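Local coordinates for enoyl-CoA hydratase/isomerase family protein (Bacillus anthracis, PDB 3KQF) that probably catalyses the reversible hydration of 2-trans-enoyl-CoA thioesters, as an enoyl-CoA hydratase of the crotonase family, at residues A[54-59]-A[202-207]; A[37-42]-A[88-93]; A[128-133]-A[191-196]. All coordinates share one frame; numbering follows the deposited sequence. Where two conformers were deposited one is given.

How the contacts relate
All three contacts belong to one crotonase fold, and two of them share an element: contacts 1 and 3 both lay helix 193-206 against the main mixed sheet, about 17 Å apart centre to centre. Contact 3 takes the first turn of that helix, contact 1 its last. Both are buried, but contact 3 is plain aliphatic packing, whereas contact 1 adds an arginine bond to the helix's C-terminal end, where a second subunit also arrives. Contact 2 pairs helices 35-49 and 81-99, with its centre about 24 Å from that of contact 1. It is only partly buried, so its chemistry is mixed: leucine and isoleucine buried, selenomethionine and glutamine partly exposed but closely packed, glutamate exposed.

Contact 1 (A[54-59]-A[202-207]); sequences TRVVIL and EKIASN
In the crotonase core, Arg55, just before strand 56-61, and Val56, its first residue, meet Ile204 and Ala205 in the last turn of helix 193-206. Val56 makes the apolar half of the contact. Its CG2 is anti to the carbonyl carbon and reaches the CG2 of Ile204 at 3.7 Å, the two side chains crossing at about a right angle. The same methyl lies 3.8 Å from the backbone N of Ala205, so it sits against the helix surface itself. Arg55 makes the polar half. Extended from CG to NE, it runs past Ala205, its CD 3.3 Å from Ala205 O, and NH1 then donates to that oxygen at 2.8 Å. The bond is nearly straight (162° at the hydrogen), lies in the guanidinium plane and meets the carbonyl head-on, with a C=O...N angle of 179°. A positive group at a helix C-terminus is probably favourable electrostatically. NH2 is held separately by the carbonyl of Tyr262, which helps fix the plane. Next along, Asn207 turns its ND2 to the carbonyls of Tyr168 and Thr169 of the second subunit. This is the C-terminal turn of a helix packed on a strand of the crotonase fold's mixed sheet, with 19-24 and 105-109 parallel on its two sides.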
ATOM      1  N   THR A  54     -24.380  13.737 -15.154  1.00 17.90           N
ATOM      2  CA  THR A  54     -23.906  12.374 -14.850  1.00 16.84           C
ATOM      3  C   THR A  54     -22.953  12.408 -13.667  1.00 15.83           C
ATOM      4  O   THR A  54     -21.893  13.034 -13.727  1.00 14.27           O
ATOM      5  CB  THR A  54     -23.233  11.731 -16.060  1.00 16.78           C
ATOM      6  OG1 THR A  54     -24.198  11.616 -17.112  1.00 17.67           O
ATOM      7  CG2 THR A  54     -22.703  10.336 -15.715  1.00 14.85           C
ATOM      8  N   ARG A  55     -23.328  11.714 -12.592  1.00 14.61           N
ATOM      9  CA  ARG A  55     -22.531  11.753 -11.365  1.00 14.40           C
ATOM     10  C   ARG A  55     -21.643  10.552 -11.101  1.00 14.01           C
ATOM     11  O   ARG A  55     -20.678  10.676 -10.364  1.00 14.51           O
ATOM     12  CB  ARG A  55     -23.446  11.979 -10.157  1.00 14.55           C
ATOM     13  CG  ARG A  55     -24.136  13.352 -10.159  1.00 15.44           C
ATOM     14  CD  ARG A  55     -25.111  13.527  -9.002  1.00 13.19           C
ATOM     15  NE  ARG A  55     -25.793  14.824  -9.083  1.00 15.10           N
ATOM     16  CZ  ARG A  55     -26.576  15.333  -8.142  1.00 12.63           C
ATOM     17  NH1 ARG A  55     -26.799  14.683  -7.000  1.00 13.58           N
ATOM     18  NH2 ARG A  55     -27.129  16.521  -8.338  1.00 14.13           N
ATOM     19  N   VAL A  56     -21.981   9.405 -11.680  1.00 13.35           N
ATOM     20  CA  VAL A  56     -21.241   8.174 -11.471  1.00 14.26           C
ATOM     21  C   VAL A  56     -21.402   7.345 -12.718  1.00 14.57           C
ATOM     22  O   VAL A  56     -22.475   7.361 -13.374  1.00 11.98           O
ATOM     23  CB  VAL A  56     -21.803   7.333 -10.281  1.00 16.77           C
ATOM     24  CG1 VAL A  56     -20.946   6.098 -10.045  1.00 11.47           C
ATOM     25  CG2 VAL A  56     -21.894   8.146  -8.999  1.00 15.12           C
ATOM     26  N   VAL A  57     -20.358   6.583 -13.008  1.00 13.63           N
ATOM     27  CA  VAL A  57     -20.318   5.689 -14.143  1.00 14.05           C
ATOM     28  C   VAL A  57     -20.053   4.252 -13.678  1.00 14.16           C
ATOM     29  O   VAL A  57     -19.217   4.000 -12.776  1.00 14.95           O
ATOM     30  CB  VAL A  57     -19.149   6.090 -15.104  1.00 12.35           C
ATOM     31  CG1 VAL A  57     -19.047   5.112 -16.290  1.00 14.06           C
ATOM     32  CG2 VAL A  57     -19.327   7.538 -15.584  1.00 14.63           C
ATOM     33  N   ILE A  58     -20.755   3.315 -14.294  1.00 14.24           N
ATOM     34  CA  ILE A  58     -20.523   1.885 -14.037  1.00 14.58           C
ATOM     35  C   ILE A  58     -20.001   1.258 -15.339  1.00 15.88           C
ATOM     36  O   ILE A  58     -20.570   1.487 -16.409  1.00 16.36           O
ATOM     37  CB  ILE A  58     -21.812   1.161 -13.592  1.00 14.17           C
ATOM     38  CG1 ILE A  58     -22.299   1.721 -12.270  1.00 17.35           C
ATOM     39  CG2 ILE A  58     -21.544  -0.355 -13.451  1.00 16.43           C
ATOM     40  CD1 ILE A  58     -23.751   1.309 -11.909  1.00 13.58           C
ATOM     41  N   LEU A  59     -18.925   0.485 -15.240  0.50 15.46           N
ATOM     42  CA  LEU A  59     -18.339  -0.176 -16.394  0.50 15.49           C
ATOM     43  C   LEU A  59     -18.464  -1.679 -16.169  0.50 15.85           C
ATOM     44  O   LEU A  59     -18.021  -2.192 -15.143  0.50 15.57           O
ATOM     45  CB  LEU A  59     -16.874   0.245 -16.554  0.50 15.29           C
ATOM     46  CG  LEU A  59     -16.130  -0.232 -17.801  0.50 15.51           C
ATOM     47  CD1 LEU A  59     -16.881   0.160 -19.072  0.50 11.21           C
ATOM     48  CD2 LEU A  59     -14.689   0.329 -17.814  0.50 14.22           C
ATOM     49  N   GLU A 202     -25.797   4.822  -6.682  1.00 16.60           N
ATOM     50  CA  GLU A 202     -26.870   5.712  -6.205  1.00 16.50           C
ATOM     51  C   GLU A 202     -26.465   6.447  -4.932  1.00 15.93           C
ATOM     52  O   GLU A 202     -26.791   7.623  -4.756  1.00 15.75           O
ATOM     53  CB  GLU A 202     -28.188   4.944  -5.968  1.00 16.98           C
ATOM     54  CG  GLU A 202     -28.901   4.508  -7.225  1.00 20.13           C
ATOM     55  CD  GLU A 202     -30.145   3.693  -6.930  1.00 27.70           C
ATOM     56  OE1 GLU A 202     -30.240   3.088  -5.831  1.00 32.09           O
ATOM     57  OE2 GLU A 202     -31.013   3.636  -7.811  1.00 29.03           O
ATOM     58  N   LYS A 203     -25.774   5.760  -4.029  0.60 15.98           N
ATOM     59  CA  LYS A 203     -25.304   6.416  -2.814  0.60 16.47           C
ATOM     60  C   LYS A 203     -24.347   7.545  -3.162  0.60 15.14           C
ATOM     61  O   LYS A 203     -24.507   8.672  -2.698  0.60 15.53           O
ATOM     62  CB  LYS A 203     -24.608   5.437  -1.873  0.60 16.45           C
ATOM     63  CG  LYS A 203     -24.013   6.097  -0.619  0.60 19.31           C
ATOM     64  CD  LYS A 203     -25.031   6.949   0.138  0.60 19.60           C
ATOM     65  CE  LYS A 203     -24.476   7.413   1.465  0.60 19.55           C
ATOM     66  NZ  LYS A 203     -25.418   8.184   2.314  0.60 12.44           N
ATOM     67  N   ILE A 204     -23.364   7.249  -4.001  1.00 14.40           N
ATOM     68  CA  ILE A 204     -22.371   8.271  -4.392  1.00 13.50           C
ATOM     69  C   ILE A 204     -23.066   9.425  -5.115  1.00 13.74           C
ATOM     70  O   ILE A 204     -22.747  10.596  -4.878  1.00 11.82           O
ATOM     71  CB  ILE A 204     -21.236   7.655  -5.239  1.00 12.97           C
ATOM     72  CG1 ILE A 204     -20.472   6.640  -4.396  1.00 15.24           C
ATOM     73  CG2 ILE A 204     -20.287   8.745  -5.738  1.00 13.56           C
ATOM     74  CD1 ILE A 204     -19.460   5.765  -5.171  1.00 15.58           C
ATOM     75  N   ALA A 205     -24.047   9.095  -5.959  1.00 14.82           N
ATOM     76  CA  ALA A 205     -24.827  10.111  -6.671  1.00 16.07           C
ATOM     77  C   ALA A 205     -25.630  11.028  -5.739  1.00 17.05           C
ATOM     78  O   ALA A 205     -25.986  12.143  -6.136  1.00 19.11           O
ATOM     79  CB  ALA A 205     -25.774   9.441  -7.692  1.00 16.59           C
ATOM     80  N   SER A 206     -25.994  10.549  -4.542  1.00 17.45           N
ATOM     81  CA  SER A 206     -26.748  11.373  -3.589  1.00 18.04           C
ATOM     82  C   SER A 206     -25.829  12.323  -2.790  1.00 16.84           C
ATOM     83  O   SER A 206     -26.311  13.223  -2.101  1.00 18.11           O
ATOM     84  CB  SER A 206     -27.597  10.505  -2.639  1.00 18.97           C
ATOM     85  OG  SER A 206     -26.763   9.727  -1.784  1.00 22.13           O
ATOM     86  N   ASN A 207     -24.518  12.111  -2.849  1.00 15.14           N
ATOM     87  CA  ASN A 207     -23.574  13.011  -2.176  1.00 13.97           C
ATOM     88  C   ASN A 207     -23.313  14.237  -3.057  1.00 14.51           C
ATOM     89  O   ASN A 207     -23.745  14.278  -4.221  1.00 14.71           O
ATOM     90  CB  ASN A 207     -22.296  12.273  -1.794  1.00 12.61           C
ATOM     91  CG  ASN A 207     -22.543  11.242  -0.724  1.00 14.78           C
ATOM     92  OD1 ASN A 207     -23.527  11.350   0.038  1.00 10.18           O
ATOM     93  ND2 ASN A 207     -21.677  10.223  -0.660  1.00 13.97           N
TER

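Contact 2 (A[37-42]-A[88-93]); sequences LLEELQ and VSMIRT
Leu38 and Ile91 lie at the buried heart of this contact, a pair of roughly parallel helices in the crotonase fold; the axes of segments 37-42 and 88-93 cross at 31° and approach to 10.1 Å. The CD1 of Leu38 comes within 3.5 Å of Ile91 CG1, the two side chains meeting at a slant. That same methyl also rests 4.0 Å from the CB of Met90, a selenomethionine, and Leu38 reaches on to Thr94 of helix 81-99. Met90 and Gln42 pack just as closely. Met90 bends at chi2 and again at chi3 (-67°), which in the conformer given, one of two, brings CE to 3.5 Å from Gln42 NE2, the side chains lying crosswise. Gln42, extended beyond CG, carries its amide between the helices, and NE2 donates to the hydroxyl of Thr94. The loose side belongs to Glu39 and Thr93. Glu39, exposed to solvent, barely takes part, its carboxylate only skirting the CE of Met90. Thr93 sets its CG2 3.9 Å from Gln42 NE2, while its OG1 turns back to donate to Ser89 O at 2.9 Å, reaching that oxygen from the opposite face of the carbonyl plane to Thr93 N.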
ATOM      1  N   LEU A  37     -14.041  -1.533 -30.969  1.00 19.23           N
ATOM      2  CA  LEU A  37     -14.643  -1.329 -29.645  1.00 19.69           C
ATOM      3  C   LEU A  37     -13.963  -0.172 -28.919  1.00 19.32           C
ATOM      4  O   LEU A  37     -14.636   0.672 -28.325  1.00 18.79           O
ATOM      5  CB  LEU A  37     -14.585  -2.606 -28.803  1.00 18.76           C
ATOM      6  CG  LEU A  37     -15.069  -2.532 -27.338  1.00 18.40           C
ATOM      7  CD1 LEU A  37     -15.505  -3.905 -26.826  1.00 19.60           C
ATOM      8  CD2 LEU A  37     -13.990  -1.945 -26.411  1.00 17.26           C
ATOM      9  N   LEU A  38     -12.636  -0.101 -29.003  1.00 19.52           N
ATOM     10  CA  LEU A  38     -11.893   0.977 -28.336  1.00 19.66           C
ATOM     11  C   LEU A  38     -12.307   2.350 -28.878  1.00 19.98           C
ATOM     12  O   LEU A  38     -12.447   3.301 -28.106  1.00 20.51           O
ATOM     13  CB  LEU A  38     -10.379   0.748 -28.435  1.00 19.96           C
ATOM     14  CG  LEU A  38      -9.862  -0.488 -27.688  1.00 20.03           C
ATOM     15  CD1 LEU A  38      -8.413  -0.732 -28.062  1.00 19.00           C
ATOM     16  CD2 LEU A  38     -10.015  -0.383 -26.169  1.00 19.93           C
ATOM     17  N   GLU A  39     -12.526   2.439 -30.194  1.00 20.87           N
ATOM     18  CA  GLU A  39     -13.002   3.676 -30.847  1.00 21.29           C
ATOM     19  C   GLU A  39     -14.342   4.139 -30.256  1.00 21.13           C
ATOM     20  O   GLU A  39     -14.499   5.310 -29.900  1.00 19.01           O
ATOM     21  CB  GLU A  39     -13.162   3.451 -32.358  1.00 22.16           C
ATOM     22  CG  GLU A  39     -13.829   4.596 -33.138  1.00 26.60           C
ATOM     23  CD  GLU A  39     -13.004   5.864 -33.180  1.00 32.32           C
ATOM     24  OE1 GLU A  39     -11.800   5.818 -32.835  1.00 38.96           O
ATOM     25  OE2 GLU A  39     -13.562   6.910 -33.583  1.00 36.15           O
ATOM     26  N   GLU A  40     -15.302   3.218 -30.165  1.00 20.88           N
ATOM     27  CA  GLU A  40     -16.624   3.528 -29.598  1.00 21.44           C
ATOM     28  C   GLU A  40     -16.555   3.930 -28.127  1.00 20.31           C
ATOM     29  O   GLU A  40     -17.269   4.852 -27.686  1.00 18.86           O
ATOM     30  CB  GLU A  40     -17.588   2.343 -29.761  1.00 21.65           C
ATOM     31  CG  GLU A  40     -18.005   2.095 -31.182  1.00 23.74           C
ATOM     32  CD  GLU A  40     -18.993   0.955 -31.337  1.00 26.32           C
ATOM     33  OE1 GLU A  40     -19.261   0.242 -30.355  1.00 27.83           O
ATOM     34  OE2 GLU A  40     -19.526   0.785 -32.461  1.00 28.31           O
ATOM     35  N   LEU A  41     -15.719   3.229 -27.368  1.00 19.11           N
ATOM     36  CA  LEU A  41     -15.560   3.511 -25.962  1.00 19.21           C
ATOM     37  C   LEU A  41     -14.951   4.904 -25.768  1.00 19.82           C
ATOM     38  O   LEU A  41     -15.428   5.671 -24.948  1.00 19.78           O
ATOM     39  CB  LEU A  41     -14.741   2.407 -25.279  1.00 19.62           C
ATOM     40  CG  LEU A  41     -14.633   2.439 -23.761  1.00 20.54           C
ATOM     41  CD1 LEU A  41     -16.003   2.559 -23.072  1.00 19.56           C
ATOM     42  CD2 LEU A  41     -13.899   1.169 -23.299  1.00 18.82           C
ATOM     43  N   GLN A  42     -13.924   5.248 -26.545  1.00 19.18           N
ATOM     44  CA  GLN A  42     -13.326   6.578 -26.449  1.00 19.05           C
ATOM     45  C   GLN A  42     -14.342   7.683 -26.767  1.00 19.39           C
ATOM     46  O   GLN A  42     -14.341   8.722 -26.131  1.00 18.28           O
ATOM     47  CB  GLN A  42     -12.111   6.713 -27.370  1.00 19.52           C
ATOM     48  CG  GLN A  42     -10.898   5.856 -26.973  1.00 20.15           C
ATOM     49  CD  GLN A  42      -9.686   6.095 -27.867  1.00 23.80           C
ATOM     50  OE1 GLN A  42      -9.753   6.857 -28.823  1.00 26.99           O
ATOM     51  NE2 GLN A  42      -8.570   5.434 -27.555  1.00 22.95           N
ATOM     52  N   VAL A  88      -1.537  -0.900 -29.019  1.00 13.03           N
ATOM     53  CA  VAL A  88      -1.224  -0.764 -27.592  1.00 14.07           C
ATOM     54  C   VAL A  88      -1.506   0.685 -27.178  1.00 14.55           C
ATOM     55  O   VAL A  88      -2.042   0.929 -26.090  1.00 13.60           O
ATOM     56  CB  VAL A  88       0.209  -1.211 -27.257  1.00 15.72           C
ATOM     57  CG1 VAL A  88       0.424  -1.237 -25.772  1.00 17.04           C
ATOM     58  CG2 VAL A  88       0.454  -2.614 -27.799  1.00 19.82           C
ATOM     59  N   SER A  89      -1.213   1.638 -28.064  1.00 14.65           N
ATOM     60  CA  SER A  89      -1.497   3.042 -27.790  1.00 15.72           C
ATOM     61  C   SER A  89      -3.000   3.296 -27.595  1.00 15.71           C
ATOM     62  O   SER A  89      -3.408   4.043 -26.687  1.00 15.29           O
ATOM     63  CB  SER A  89      -0.944   3.930 -28.897  1.00 16.67           C
ATOM     64  OG  SER A  89      -1.286   5.277 -28.644  1.00 20.34           O
HETATM   65  N   MSE A  90      -3.814   2.674 -28.442  0.50 15.37           N
HETATM   66  CA  MSE A  90      -5.259   2.815 -28.349  0.50 15.68           C
HETATM   67  C   MSE A  90      -5.785   2.307 -27.005  0.50 15.25           C
HETATM   68  O   MSE A  90      -6.615   2.963 -26.370  0.50 15.22           O
HETATM   69  CB  MSE A  90      -5.933   2.088 -29.516  0.50 15.18           C
HETATM   70  CG  MSE A  90      -5.752   2.804 -30.825  0.50 15.68           C
HETATM   71 SE   MSE A  90      -6.646   4.534 -30.763  0.50 16.43          SE
HETATM   72  CE  MSE A  90      -8.483   3.892 -30.655  0.50 19.07           C
ATOM     73  N   ILE A  91      -5.291   1.148 -26.568  1.00 15.11           N
ATOM     74  CA  ILE A  91      -5.711   0.577 -25.291  1.00 15.36           C
ATOM     75  C   ILE A  91      -5.242   1.462 -24.135  1.00 14.31           C
ATOM     76  O   ILE A  91      -6.041   1.837 -23.286  1.00 13.26           O
ATOM     77  CB  ILE A  91      -5.192  -0.855 -25.041  1.00 15.72           C
ATOM     78  CG1 ILE A  91      -5.673  -1.813 -26.124  1.00 19.33           C
ATOM     79  CG2 ILE A  91      -5.721  -1.382 -23.704  1.00 20.19           C
ATOM     80  CD1 ILE A  91      -5.320  -3.262 -25.831  1.00 25.52           C
ATOM     81  N   ARG A  92      -3.975   1.861 -24.127  1.00 12.93           N
ATOM     82  CA  ARG A  92      -3.500   2.644 -22.985  1.00 14.34           C
ATOM     83  C   ARG A  92      -4.196   4.011 -22.895  1.00 13.45           C
ATOM     84  O   ARG A  92      -4.530   4.453 -21.798  1.00 13.76           O
ATOM     85  CB  ARG A  92      -1.967   2.759 -22.928  1.00 16.33           C
ATOM     86  CG  ARG A  92      -1.326   3.785 -23.782  1.00 17.77           C
ATOM     87  CD  ARG A  92       0.143   3.957 -23.326  1.00 21.17           C
ATOM     88  NE  ARG A  92       0.868   2.686 -23.336  1.00 19.40           N
ATOM     89  CZ  ARG A  92       1.551   2.193 -24.367  1.00 22.75           C
ATOM     90  NH1 ARG A  92       1.648   2.866 -25.515  1.00 19.86           N
ATOM     91  NH2 ARG A  92       2.154   1.015 -24.244  1.00 22.91           N
ATOM     92  N   THR A  93      -4.470   4.636 -24.044  1.00 13.10           N
ATOM     93  CA  THR A  93      -5.171   5.930 -24.080  1.00 14.06           C
ATOM     94  C   THR A  93      -6.589   5.801 -23.514  1.00 12.58           C
ATOM     95  O   THR A  93      -7.077   6.674 -22.796  1.00 11.61           O
ATOM     96  CB  THR A  93      -5.237   6.471 -25.508  1.00 13.92           C
ATOM     97  OG1 THR A  93      -3.908   6.810 -25.927  1.00 18.02           O
ATOM     98  CG2 THR A  93      -6.101   7.729 -25.594  1.00 16.88           C
TER

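Contact 3 (A[128-133]-A[191-196]); sequences IAAESA and HLLEEK
Ala130 and Leu193 bring the two backbones closest, with their CA atoms 6.1 Å apart. Strand 126-130 ends here: after Ala130 the chain goes into a type I turn, closed by Ala133 N donating to Ala130 O at 3.0 Å. On the other segment, Lys196 N bonds back to Leu192 O. The strand end and the first helical turn face each other without any hydrogen bond between them, and side chains fill the interface. Leu193 and Ile128 carry the packing. The CG of Leu193 is anti to the backbone N (chi1 178°), and its two methyls divide between strand residues. CD1 packs on Ile128 CG2 at 3.6 Å and also lies 3.8 Å from Ile128 O, while CD2 meets the CB of Ala130 at 4.3 Å. The Ile128 and Leu193 side chains run antiparallel alongside each other. In the crotonase fold this is where a helix comes back over the main sheet: strand 126-130 lies between strands 105-109 and 186-188, and the chain passes from the latter into the helix. Leu193 accordingly touches Ala108 and Val188 as well, bridging the neighbouring strands. One turn later, Lys196 contributes the aliphatic part of its chain. Its CG stands 4.2 Å from Ile128 CG2, the Lys196 side chain lying across that of Ile128. Chi2 (67°) turns CD off the line, and the rest of the chain runs off from the strand. Ile128 continues along the helix to Ala197 and Ile200, with its CD1 4.2 Å from Lys196 O.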
ATOM      1  N   ILE A 128     -16.195  -4.000  -7.994  1.00 13.70           N
ATOM      2  CA  ILE A 128     -17.129  -4.970  -7.397  1.00 14.25           C
ATOM      3  C   ILE A 128     -17.031  -6.182  -8.325  1.00 14.89           C
ATOM      4  O   ILE A 128     -17.193  -6.036  -9.542  1.00 16.17           O
ATOM      5  CB  ILE A 128     -18.571  -4.506  -7.405  1.00 15.07           C
ATOM      6  CG1 ILE A 128     -18.740  -3.135  -6.747  1.00 18.84           C
ATOM      7  CG2 ILE A 128     -19.485  -5.573  -6.700  1.00 12.58           C
ATOM      8  CD1 ILE A 128     -20.125  -2.565  -6.943  1.00 23.99           C
ATOM      9  N   ALA A 129     -16.776  -7.359  -7.777  1.00 15.48           N
ATOM     10  CA  ALA A 129     -16.673  -8.590  -8.570  1.00 16.38           C
ATOM     11  C   ALA A 129     -17.718  -9.647  -8.246  1.00 15.98           C
ATOM     12  O   ALA A 129     -18.087  -9.829  -7.104  1.00 15.20           O
ATOM     13  CB  ALA A 129     -15.324  -9.217  -8.371  1.00 15.29           C
ATOM     14  N   ALA A 130     -18.122 -10.386  -9.276  1.00 15.45           N
ATOM     15  CA  ALA A 130     -18.998 -11.520  -9.112  1.00 15.83           C
ATOM     16  C   ALA A 130     -18.170 -12.590  -8.413  1.00 15.10           C
ATOM     17  O   ALA A 130     -16.957 -12.682  -8.655  1.00 15.99           O
ATOM     18  CB  ALA A 130     -19.466 -12.047 -10.473  1.00 14.12           C
ATOM     19  N   GLU A 131     -18.817 -13.393  -7.570  1.00 14.75           N
ATOM     20  CA  GLU A 131     -18.156 -14.504  -6.870  1.00 16.01           C
ATOM     21  C   GLU A 131     -17.460 -15.425  -7.850  1.00 17.03           C
ATOM     22  O   GLU A 131     -16.444 -16.040  -7.515  1.00 17.23           O
ATOM     23  CB  GLU A 131     -19.167 -15.357  -6.056  1.00 17.17           C
ATOM     24  CG  GLU A 131     -19.624 -14.747  -4.743  1.00 20.15           C
ATOM     25  CD  GLU A 131     -20.559 -15.666  -3.951  1.00 24.60           C
ATOM     26  OE1 GLU A 131     -21.601 -16.083  -4.493  1.00 26.14           O
ATOM     27  OE2 GLU A 131     -20.258 -15.955  -2.772  1.00 29.07           O
ATOM     28  N   SER A 132     -18.017 -15.523  -9.060  1.00 16.63           N
ATOM     29  CA  SER A 132     -17.497 -16.426 -10.087  1.00 16.87           C
ATOM     30  C   SER A 132     -16.473 -15.792 -11.029  1.00 16.64           C
ATOM     31  O   SER A 132     -15.978 -16.467 -11.934  1.00 18.38           O
ATOM     32  CB  SER A 132     -18.666 -17.007 -10.904  1.00 17.49           C
ATOM     33  OG  SER A 132     -19.454 -15.961 -11.453  1.00 18.91           O
ATOM     34  N   ALA A 133     -16.156 -14.515 -10.834  1.00 14.82           N
ATOM     35  CA  ALA A 133     -15.179 -13.834 -11.675  1.00 15.55           C
ATOM     36  C   ALA A 133     -13.768 -14.292 -11.376  1.00 15.94           C
ATOM     37  O   ALA A 133     -13.468 -14.833 -10.305  1.00 15.44           O
ATOM     38  CB  ALA A 133     -15.272 -12.308 -11.512  1.00 14.49           C
ATOM     39  N   HIS A 191     -25.628 -12.988  -9.990  1.00 19.90           N
ATOM     40  CA  HIS A 191     -27.005 -12.584 -10.218  1.00 21.43           C
ATOM     41  C   HIS A 191     -27.381 -11.295  -9.471  1.00 20.37           C
ATOM     42  O   HIS A 191     -28.395 -10.685  -9.788  1.00 20.58           O
ATOM     43  CB  HIS A 191     -27.975 -13.731  -9.915  1.00 21.68           C
ATOM     44  CG  HIS A 191     -27.887 -14.247  -8.516  1.00 27.45           C
ATOM     45  ND1 HIS A 191     -26.905 -15.124  -8.109  1.00 31.65           N
ATOM     46  CD2 HIS A 191     -28.671 -14.030  -7.433  1.00 32.11           C
ATOM     47  CE1 HIS A 191     -27.081 -15.418  -6.835  1.00 32.72           C
ATOM     48  NE2 HIS A 191     -28.142 -14.765  -6.399  1.00 33.88           N
ATOM     49  N   LEU A 192     -26.552 -10.875  -8.507  1.00 18.62           N
ATOM     50  CA  LEU A 192     -26.782  -9.639  -7.755  1.00 18.26           C
ATOM     51  C   LEU A 192     -25.761  -8.525  -8.071  1.00 17.26           C
ATOM     52  O   LEU A 192     -25.789  -7.446  -7.474  1.00 17.04           O
ATOM     53  CB  LEU A 192     -26.772  -9.943  -6.252  1.00 18.66           C
ATOM     54  CG  LEU A 192     -27.966 -10.799  -5.795  1.00 21.29           C
ATOM     55  CD1 LEU A 192     -27.881 -11.169  -4.319  1.00 24.92           C
ATOM     56  CD2 LEU A 192     -29.289 -10.088  -6.092  1.00 23.89           C
ATOM     57  N   LEU A 193     -24.872  -8.778  -9.017  1.00 15.99           N
ATOM     58  CA  LEU A 193     -23.821  -7.805  -9.336  1.00 14.89           C
ATOM     59  C   LEU A 193     -24.380  -6.465  -9.814  1.00 15.78           C
ATOM     60  O   LEU A 193     -23.975  -5.410  -9.346  1.00 15.04           O
ATOM     61  CB  LEU A 193     -22.885  -8.394 -10.377  1.00 15.24           C
ATOM     62  CG  LEU A 193     -21.753  -7.501 -10.865  1.00 15.03           C
ATOM     63  CD1 LEU A 193     -20.897  -7.017  -9.690  1.00 17.63           C
ATOM     64  CD2 LEU A 193     -20.925  -8.239 -11.869  1.00 18.35           C
ATOM     65  N   GLU A 194     -25.338  -6.509 -10.722  1.00 17.21           N
ATOM     66  CA  GLU A 194     -25.905  -5.278 -11.244  1.00 19.23           C
ATOM     67  C   GLU A 194     -26.581  -4.428 -10.170  1.00 18.58           C
ATOM     68  O   GLU A 194     -26.350  -3.222 -10.117  1.00 17.41           O
ATOM     69  CB  GLU A 194     -26.892  -5.576 -12.367  1.00 21.47           C
ATOM     70  CG  GLU A 194     -27.237  -4.339 -13.174  1.00 26.97           C
ATOM     71  CD  GLU A 194     -28.065  -4.667 -14.396  1.00 32.79           C
ATOM     72  OE1 GLU A 194     -29.191  -5.183 -14.239  1.00 34.74           O
ATOM     73  OE2 GLU A 194     -27.587  -4.376 -15.512  1.00 37.63           O
ATOM     74  N   GLU A 195     -27.410  -5.026  -9.311  1.00 17.82           N
ATOM     75  CA  GLU A 195     -28.087  -4.207  -8.296  1.00 18.57           C
ATOM     76  C   GLU A 195     -27.098  -3.664  -7.261  1.00 16.00           C
ATOM     77  O   GLU A 195     -27.255  -2.546  -6.808  1.00 14.37           O
ATOM     78  CB  GLU A 195     -29.307  -4.885  -7.628  1.00 19.88           C
ATOM     79  CG  GLU A 195     -29.047  -5.929  -6.564  1.00 26.84           C
ATOM     80  CD  GLU A 195     -30.338  -6.322  -5.812  1.00 34.44           C
ATOM     81  OE1 GLU A 195     -31.387  -5.658  -6.013  1.00 38.46           O
ATOM     82  OE2 GLU A 195     -30.298  -7.278  -5.008  1.00 40.22           O
ATOM     83  N   LYS A 196     -26.070  -4.433  -6.916  1.00 15.54           N
ATOM     84  CA  LYS A 196     -25.061  -3.955  -5.963  1.00 17.04           C
ATOM     85  C   LYS A 196     -24.308  -2.725  -6.533  1.00 16.91           C
ATOM     86  O   LYS A 196     -24.046  -1.748  -5.814  1.00 14.66           O
ATOM     87  CB  LYS A 196     -24.068  -5.066  -5.640  1.00 17.81           C
ATOM     88  CG  LYS A 196     -22.981  -4.698  -4.587  1.00 22.09           C
ATOM     89  CD  LYS A 196     -23.589  -4.484  -3.203  1.00 29.83           C
ATOM     90  CE  LYS A 196     -22.514  -4.307  -2.136  1.00 35.64           C
ATOM     91  NZ  LYS A 196     -23.104  -4.153  -0.774  1.00 38.39           N
TER